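Local coordinates for protein beta-lactamase (PDB 6K9T) that probably hydrolyses beta-lactam antibiotics, as a class C enzyme, and is caught here with ring-opened cefotaxime covalently attached, at residues F67-L72 with V343-K348; T322-G327 with N347-I352. All coordinates share one frame; numbering follows the deposited sequence.

Interaction 1 is a core contact and interaction 2 lies partly at the surface, their centres about 7 Å apart. Both reach the main antiparallel sheet, interaction 1 through strand 340-346 and interaction 2 through strand 317-325. After strand 340-346 the chain runs on through Asn-347 and Lys-348, which both contacts share, into the loop of interaction 2. Around Phe-67 and Leu-345 the chemistry is aromatic and aliphatic, with one water; in 322-327 with 347-352 it is mostly polar, plus a small apolar patch at Ile-352. A probable hydrogen bond between Glu-68 and Thr-325 links the two. Both reach the opened cefotaxime: interaction 1 holds its covalent bond, interaction 2 groups that line its carboxylate and side chain.

Interaction 1 (F67-L72 with V343-K348); sequences FEVGSL and VMLANK. With CEF (CEFOTAXIME, C3' cleaved, open, bound form), chain B.
Leu-345 lays its CB over one face of the Phe-67 ring, 3.9 Å from the ring centroid and 17° off the normal, a CH-pi contact. Leu-345 CD1 reaches only the rim of the ring, 3.7 Å from Phe-67 CD1. With chi1 at -68°, Phe-67 carries its ring opposite its own carbonyl carbon and across strand 340-346, where the backbone N of Asn-347 comes up to the ring edge, 3.8 Å from Phe-67 CE2. This end is the tight part, and Ser-234 and Leu-237 of helix 234-244 also touch Leu-345. Toward the active site the fit is slacker: Val-69 offers a single methyl, CG1, at 3.9 Å from Leu-345 CD2. No direct hydrogen bond joins the segments. Instead one water lies 2.9 Å from Glu-68 O, to which it donates, and accepts from Ala-346 N at 3.2 Å. Beyond Val-69 the chain turns through Gly-70 to Ser-71, whose OG is bonded to C8 of the opened cefotaxime, while Ser-71 N donates to the acyl oxygen O3 at 2.8 Å. Apolar packing thus seats the start of the segment on the main sheet, and its far end presents the nucleophile's oxygen and one N-H of the oxyanion hole.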
loop_
_atom_site.group_PDB
_atom_site.type_symbol
_atom_site.label_atom_id
_atom_site.label_comp_id
_atom_site.label_asym_id
_atom_site.label_seq_id
_atom_site.Cartn_x
_atom_site.Cartn_y
_atom_site.Cartn_z
ATOM N N PHE A 67 8.627 -9.938 -3.746
ATOM C CA PHE A 67 9.268 -8.686 -3.398
ATOM C C PHE A 67 8.654 -8.134 -2.123
ATOM O O PHE A 67 7.462 -8.339 -1.898
ATOM C CB PHE A 67 9.019 -7.655 -4.501
ATOM C CG PHE A 67 9.695 -7.948 -5.834
ATOM C CD1 PHE A 67 9.111 -8.779 -6.744
ATOM C CD2 PHE A 67 10.891 -7.285 -6.155
ATOM C CE1 PHE A 67 9.751 -9.026 -7.957
ATOM C CE2 PHE A 67 11.526 -7.525 -7.357
ATOM C CZ PHE A 67 10.965 -8.357 -8.278
ATOM N N GLU A 68 9.442 -7.410 -1.347
ATOM C CA GLU A 68 8.865 -6.593 -0.262
ATOM C C GLU A 68 8.097 -5.429 -0.842
ATOM O O GLU A 68 8.638 -4.755 -1.748
ATOM C CB GLU A 68 9.944 -6.087 0.675
ATOM C CG GLU A 68 10.688 -7.242 1.353
ATOM C CD GLU A 68 11.864 -6.820 2.132
ATOM O OE1 GLU A 68 12.156 -5.602 2.321
ATOM O OE2 GLU A 68 12.565 -7.747 2.614
ATOM N N VAL A 69 6.888 -5.146 -0.394
ATOM C CA VAL A 69 6.180 -4.004 -0.958
ATOM C C VAL A 69 6.063 -2.877 0.023
ATOM O O VAL A 69 5.417 -1.852 -0.278
ATOM C CB VAL A 69 4.823 -4.452 -1.521
ATOM C CG1 VAL A 69 5.026 -5.486 -2.612
ATOM C CG2 VAL A 69 3.891 -4.900 -0.404
ATOM N N GLY A 70 6.648 -2.986 1.198
ATOM C CA GLY A 70 6.678 -1.857 2.130
ATOM C C GLY A 70 5.302 -1.300 2.382
ATOM O O GLY A 70 4.371 -2.055 2.731
ATOM N N SER A 71 5.178 0.011 2.233
ATOM C CA SER A 71 3.944 0.682 2.613
ATOM C C SER A 71 2.720 0.359 1.795
ATOM O O SER A 71 1.616 0.783 2.127
ATOM C CB SER A 71 4.165 2.172 2.592
ATOM O OG SER A 71 5.018 2.597 3.654
ATOM N N LEU A 72 2.883 -0.424 0.725
ATOM C CA LEU A 72 1.632 -0.945 0.099
ATOM C C LEU A 72 0.863 -1.799 1.097
ATOM O O LEU A 72 -0.374 -1.909 0.996
ATOM C CB LEU A 72 1.878 -1.789 -1.151
ATOM C CG LEU A 72 2.051 -1.088 -2.504
ATOM C CD1 LEU A 72 2.877 0.109 -2.496
ATOM C CD2 LEU A 72 2.451 -2.063 -3.577
ATOM N N VAL A 343 1.334 -2.394 -11.593
ATOM C CA VAL A 343 2.112 -2.729 -10.430
ATOM C C VAL A 343 3.598 -2.716 -10.841
ATOM O O VAL A 343 3.964 -3.345 -11.819
ATOM C CB VAL A 343 1.759 -4.151 -9.919
ATOM C CG1 VAL A 343 2.630 -4.528 -8.689
ATOM C CG2 VAL A 343 0.246 -4.263 -9.539
ATOM N N MET A 344 4.464 -1.976 -10.129
ATOM C CA MET A 344 5.909 -1.963 -10.416
ATOM C C MET A 344 6.648 -2.363 -9.159
ATOM O O MET A 344 6.550 -1.648 -8.143
ATOM C CB MET A 344 6.339 -0.566 -10.823
ATOM C CG MET A 344 5.713 -0.082 -12.106
ATOM S SD MET A 344 5.883 1.704 -12.363
ATOM C CE MET A 344 7.706 1.901 -12.323
ATOM N N LEU A 345 7.391 -3.447 -9.196
ATOM C CA LEU A 345 8.127 -3.939 -8.036
ATOM C C LEU A 345 9.600 -3.984 -8.389
ATOM O O LEU A 345 10.007 -4.425 -9.503
ATOM C CB LEU A 345 7.724 -5.355 -7.660
ATOM C CG LEU A 345 6.226 -5.492 -7.361
ATOM C CD1 LEU A 345 5.944 -6.984 -7.018
ATOM C CD2 LEU A 345 5.750 -4.525 -6.299
ATOM N N ALA A 346 10.443 -3.580 -7.468
ATOM C CA ALA A 346 11.904 -3.527 -7.686
ATOM C C ALA A 346 12.629 -3.922 -6.422
ATOM O O ALA A 346 12.166 -3.566 -5.307
ATOM C CB ALA A 346 12.374 -2.105 -8.070
ATOM N N ASN A 347 13.795 -4.555 -6.560
ATOM C CA ASN A 347 14.627 -4.892 -5.397
ATOM C C ASN A 347 15.777 -3.895 -5.252
ATOM O O ASN A 347 16.902 -4.269 -4.861
ATOM C CB ASN A 347 15.087 -6.368 -5.443
ATOM C CG ASN A 347 15.992 -6.676 -6.584
ATOM O OD1 ASN A 347 16.145 -5.870 -7.520
ATOM N ND2 ASN A 347 16.559 -7.905 -6.600
ATOM N N LYS A 348 15.439 -2.590 -5.414
ATOM C CA LYS A 348 16.240 -1.473 -4.985
ATOM C C LYS A 348 15.274 -0.342 -4.731
ATOM O O LYS A 348 14.263 -0.181 -5.447
ATOM C CB LYS A 348 17.308 -1.108 -6.032
ATOM C CG LYS A 348 18.253 0.022 -5.533
ATOM C CD LYS A 348 19.492 0.139 -6.368
ATOM C CE LYS A 348 20.638 0.797 -5.651
ATOM N NZ LYS A 348 21.228 -0.092 -4.586
HETATM S S1 CEF B . 8.062 5.816 5.295
HETATM C C1 CEF B . 7.984 7.330 4.535
HETATM C C2 CEF B . 8.750 7.456 3.185
HETATM C C3 CEF B . 9.086 8.628 2.529
HETATM C C4 CEF B . 8.769 6.024 2.389
HETATM C C5 CEF B . 9.361 5.848 1.017
HETATM O O1 CEF B . 10.447 6.406 0.662
HETATM O O2 CEF B . 8.688 5.131 0.237
HETATM N N1 CEF B . 8.134 4.813 2.917
HETATM C C6 CEF B . 7.341 4.883 4.117
HETATM C C7 CEF B . 7.148 3.378 4.505
HETATM C C8 CEF B . 6.324 2.881 3.389
HETATM O O3 CEF B . 6.814 2.286 2.426
HETATM N N2 CEF B . 8.389 2.694 4.502
HETATM C C9 CEF B . 9.059 2.572 5.728
HETATM O O4 CEF B . 8.538 3.004 6.742
HETATM C C10 CEF B . 10.414 1.938 5.687
HETATM N N3 CEF B . 10.747 0.842 6.280
HETATM O O5 CEF B . 9.880 0.172 7.045
HETATM C C11 CEF B . 10.491 -1.106 7.254
HETATM C C12 CEF B . 11.393 2.659 4.796
HETATM C C13 CEF B . 11.159 3.757 3.882
HETATM S S2 CEF B . 12.540 4.094 3.214
HETATM C C14 CEF B . 13.552 3.049 3.827
HETATM N N4 CEF B . 14.923 2.960 3.516
HETATM N N5 CEF B . 12.885 2.208 4.760
HETATM O O HOH W 1 9.162 -3.970 -4.521
#

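Interaction 2 (T322-G327 with N347-I352); sequences TGSTNG and NKNYSI. With CEF (CEFOTAXIME, C3' cleaved, open, bound form), chain B.
Asn-349 swings CG opposite its backbone N (chi1 175°), which carries its amide across to Ser-324 and Thr-325, and Ser-324, with chi1 -52°, turns OG up to the antibiotic. The amide lies alongside the strand without bonding to it: Asn-349 ND2 is 3.5 Å from Thr-325 O, and Asn-349 OD1 is 3.6 Å from Ser-324 OG. That hydroxyl instead donates to the cefotaxime carboxylate oxygen O2 at 2.6 Å and accepts from Arg-355, so it has two partners, one as acceptor and one as donor.

Ser-324 also grips the ligand through its backbone. Its N donates to O3 at 2.8 Å in a nearly straight bond (167°), forming with Ser-71 N the oxyanion hole, and its O accepts from the ligand amide N2 at 3.1 Å. Further along, Asn-326 OD1 takes the thiazole amine N4 at 2.9 Å.

The two ends of the contact differ. One is apolar, where Thr-322 CG2 meets Ile-352 CG2 at 3.7 Å, the two side chains crossing at about a right angle, while at the other a water joins Asn-326 O to Asn-349 N, its oxygen 2.8 Å from the latter.

The loop 347-352 thus runs from the end of strand 340-346 back alongside 322-327, roughly antiparallel to it. At Ile-352 it enters helix 352-365, which supplies Arg-355, while Tyr-350 packs against helix 11-30.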
loop_
_atom_site.group_PDB
_atom_site.type_symbol
_atom_site.label_atom_id
_atom_site.label_comp_id
_atom_site.label_asym_id
_atom_site.label_seq_id
_atom_site.Cartn_x
_atom_site.Cartn_y
_atom_site.Cartn_z
ATOM N N THR A 322 2.445 4.199 -2.864
ATOM C CA THR A 322 3.889 3.871 -2.950
ATOM C C THR A 322 4.322 3.011 -1.780
ATOM O O THR A 322 3.662 3.022 -0.724
ATOM C CB THR A 322 4.752 5.119 -2.953
ATOM O OG1 THR A 322 4.434 5.918 -1.804
ATOM C CG2 THR A 322 4.551 5.928 -4.224
ATOM N N GLY A 323 5.387 2.228 -1.963
ATOM C CA GLY A 323 5.949 1.587 -0.781
ATOM C C GLY A 323 7.431 1.419 -0.964
ATOM O O GLY A 323 7.940 1.206 -2.068
ATOM N N SER A 324 8.173 1.444 0.131
ATOM C CA SER A 324 9.629 1.217 0.082
ATOM C C SER A 324 10.095 0.541 1.347
ATOM O O SER A 324 9.487 0.701 2.402
ATOM C CB SER A 324 10.411 2.502 -0.065
ATOM O OG SER A 324 9.922 3.278 -1.181
ATOM N N THR A 325 11.166 -0.225 1.230
ATOM C CA THR A 325 11.928 -0.683 2.400
ATOM C C THR A 325 13.373 -0.399 2.122
ATOM O O THR A 325 13.696 0.158 1.088
ATOM C CB THR A 325 11.752 -2.146 2.654
ATOM O OG1 THR A 325 12.271 -2.914 1.555
ATOM C CG2 THR A 325 10.256 -2.500 2.844
ATOM N N ASN A 326 14.259 -0.793 3.036
ATOM C CA ASN A 326 15.685 -0.565 2.786
ATOM C C ASN A 326 16.210 -1.109 1.479
ATOM O O ASN A 326 17.105 -0.518 0.874
ATOM C CB ASN A 326 16.508 -1.174 3.931
ATOM C CG ASN A 326 16.465 -0.353 5.160
ATOM O OD1 ASN A 326 16.194 0.850 5.123
ATOM N ND2 ASN A 326 16.791 -0.989 6.282
ATOM N N GLY A 327 15.614 -2.179 1.001
ATOM C CA GLY A 327 16.123 -2.847 -0.206
ATOM C C GLY A 327 15.157 -2.825 -1.381
ATOM O O GLY A 327 15.499 -3.396 -2.394
ATOM N N ASN A 347 13.795 -4.555 -6.560
ATOM C CA ASN A 347 14.627 -4.892 -5.397
ATOM C C ASN A 347 15.777 -3.895 -5.252
ATOM O O ASN A 347 16.902 -4.269 -4.861
ATOM C CB ASN A 347 15.087 -6.368 -5.443
ATOM C CG ASN A 347 15.992 -6.676 -6.584
ATOM O OD1 ASN A 347 16.145 -5.870 -7.520
ATOM N ND2 ASN A 347 16.559 -7.905 -6.600
ATOM N N LYS A 348 15.439 -2.590 -5.414
ATOM C CA LYS A 348 16.240 -1.473 -4.985
ATOM C C LYS A 348 15.274 -0.342 -4.731
ATOM O O LYS A 348 14.263 -0.181 -5.447
ATOM C CB LYS A 348 17.308 -1.108 -6.032
ATOM C CG LYS A 348 18.253 0.022 -5.533
ATOM C CD LYS A 348 19.492 0.139 -6.368
ATOM C CE LYS A 348 20.638 0.797 -5.651
ATOM N NZ LYS A 348 21.228 -0.092 -4.586
ATOM N N ASN A 349 15.503 0.461 -3.709
ATOM C CA ASN A 349 14.647 1.593 -3.409
ATOM C C ASN A 349 15.110 2.786 -4.231
ATOM O O ASN A 349 16.077 3.443 -3.847
ATOM C CB ASN A 349 14.690 1.876 -1.875
ATOM C CG ASN A 349 13.932 3.109 -1.464
ATOM O OD1 ASN A 349 13.280 3.767 -2.267
ATOM N ND2 ASN A 349 13.996 3.414 -0.188
ATOM N N TYR A 350 14.427 3.098 -5.315
ATOM C CA TYR A 350 14.817 4.215 -6.194
ATOM C C TYR A 350 13.728 5.274 -6.107
ATOM O O TYR A 350 12.603 4.984 -5.631
ATOM C CB TYR A 350 15.054 3.747 -7.665
ATOM C CG TYR A 350 13.808 3.213 -8.322
ATOM C CD1 TYR A 350 13.284 1.973 -8.004
ATOM C CD2 TYR A 350 13.117 3.995 -9.230
ATOM C CE1 TYR A 350 12.130 1.505 -8.579
ATOM C CE2 TYR A 350 11.987 3.533 -9.833
ATOM C CZ TYR A 350 11.464 2.258 -9.491
ATOM O OH TYR A 350 10.283 1.840 -10.030
ATOM N N SER A 351 14.009 6.490 -6.540
ATOM C CA SER A 351 13.129 7.586 -6.163
ATOM C C SER A 351 11.693 7.478 -6.702
ATOM O O SER A 351 11.400 7.000 -7.809
ATOM C CB SER A 351 13.752 8.919 -6.538
ATOM O OG SER A 351 13.807 9.082 -7.910
ATOM N N ILE A 352 10.787 7.897 -5.810
ATOM C CA ILE A 352 9.361 7.806 -6.121
ATOM C C ILE A 352 8.970 8.625 -7.345
ATOM O O ILE A 352 8.124 8.196 -8.132
ATOM C CB ILE A 352 8.552 8.216 -4.887
ATOM C CG1 ILE A 352 8.668 7.101 -3.834
ATOM C CG2 ILE A 352 7.053 8.544 -5.201
ATOM C CD1 ILE A 352 8.037 7.446 -2.504
HETATM S S1 CEF B . 8.062 5.816 5.295
HETATM C C1 CEF B . 7.984 7.330 4.535
HETATM C C2 CEF B . 8.750 7.456 3.185
HETATM C C3 CEF B . 9.086 8.628 2.529
HETATM C C4 CEF B . 8.769 6.024 2.389
HETATM C C5 CEF B . 9.361 5.848 1.017
HETATM O O1 CEF B . 10.447 6.406 0.662
HETATM O O2 CEF B . 8.688 5.131 0.237
HETATM N N1 CEF B . 8.134 4.813 2.917
HETATM C C6 CEF B . 7.341 4.883 4.117
HETATM C C7 CEF B . 7.148 3.378 4.505
HETATM C C8 CEF B . 6.324 2.881 3.389
HETATM O O3 CEF B . 6.814 2.286 2.426
HETATM N N2 CEF B . 8.389 2.694 4.502
HETATM C C9 CEF B . 9.059 2.572 5.728
HETATM O O4 CEF B . 8.538 3.004 6.742
HETATM C C10 CEF B . 10.414 1.938 5.687
HETATM N N3 CEF B . 10.747 0.842 6.280
HETATM O O5 CEF B . 9.880 0.172 7.045
HETATM C C11 CEF B . 10.491 -1.106 7.254
HETATM C C12 CEF B . 11.393 2.659 4.796
HETATM C C13 CEF B . 11.159 3.757 3.882
HETATM S S2 CEF B . 12.540 4.094 3.214
HETATM C C14 CEF B . 13.552 3.049 3.827
HETATM N N4 CEF B . 14.923 2.960 3.516
HETATM N N5 CEF B . 12.885 2.208 4.760
HETATM O O HOH W 2 17.642 0.270 -1.857
#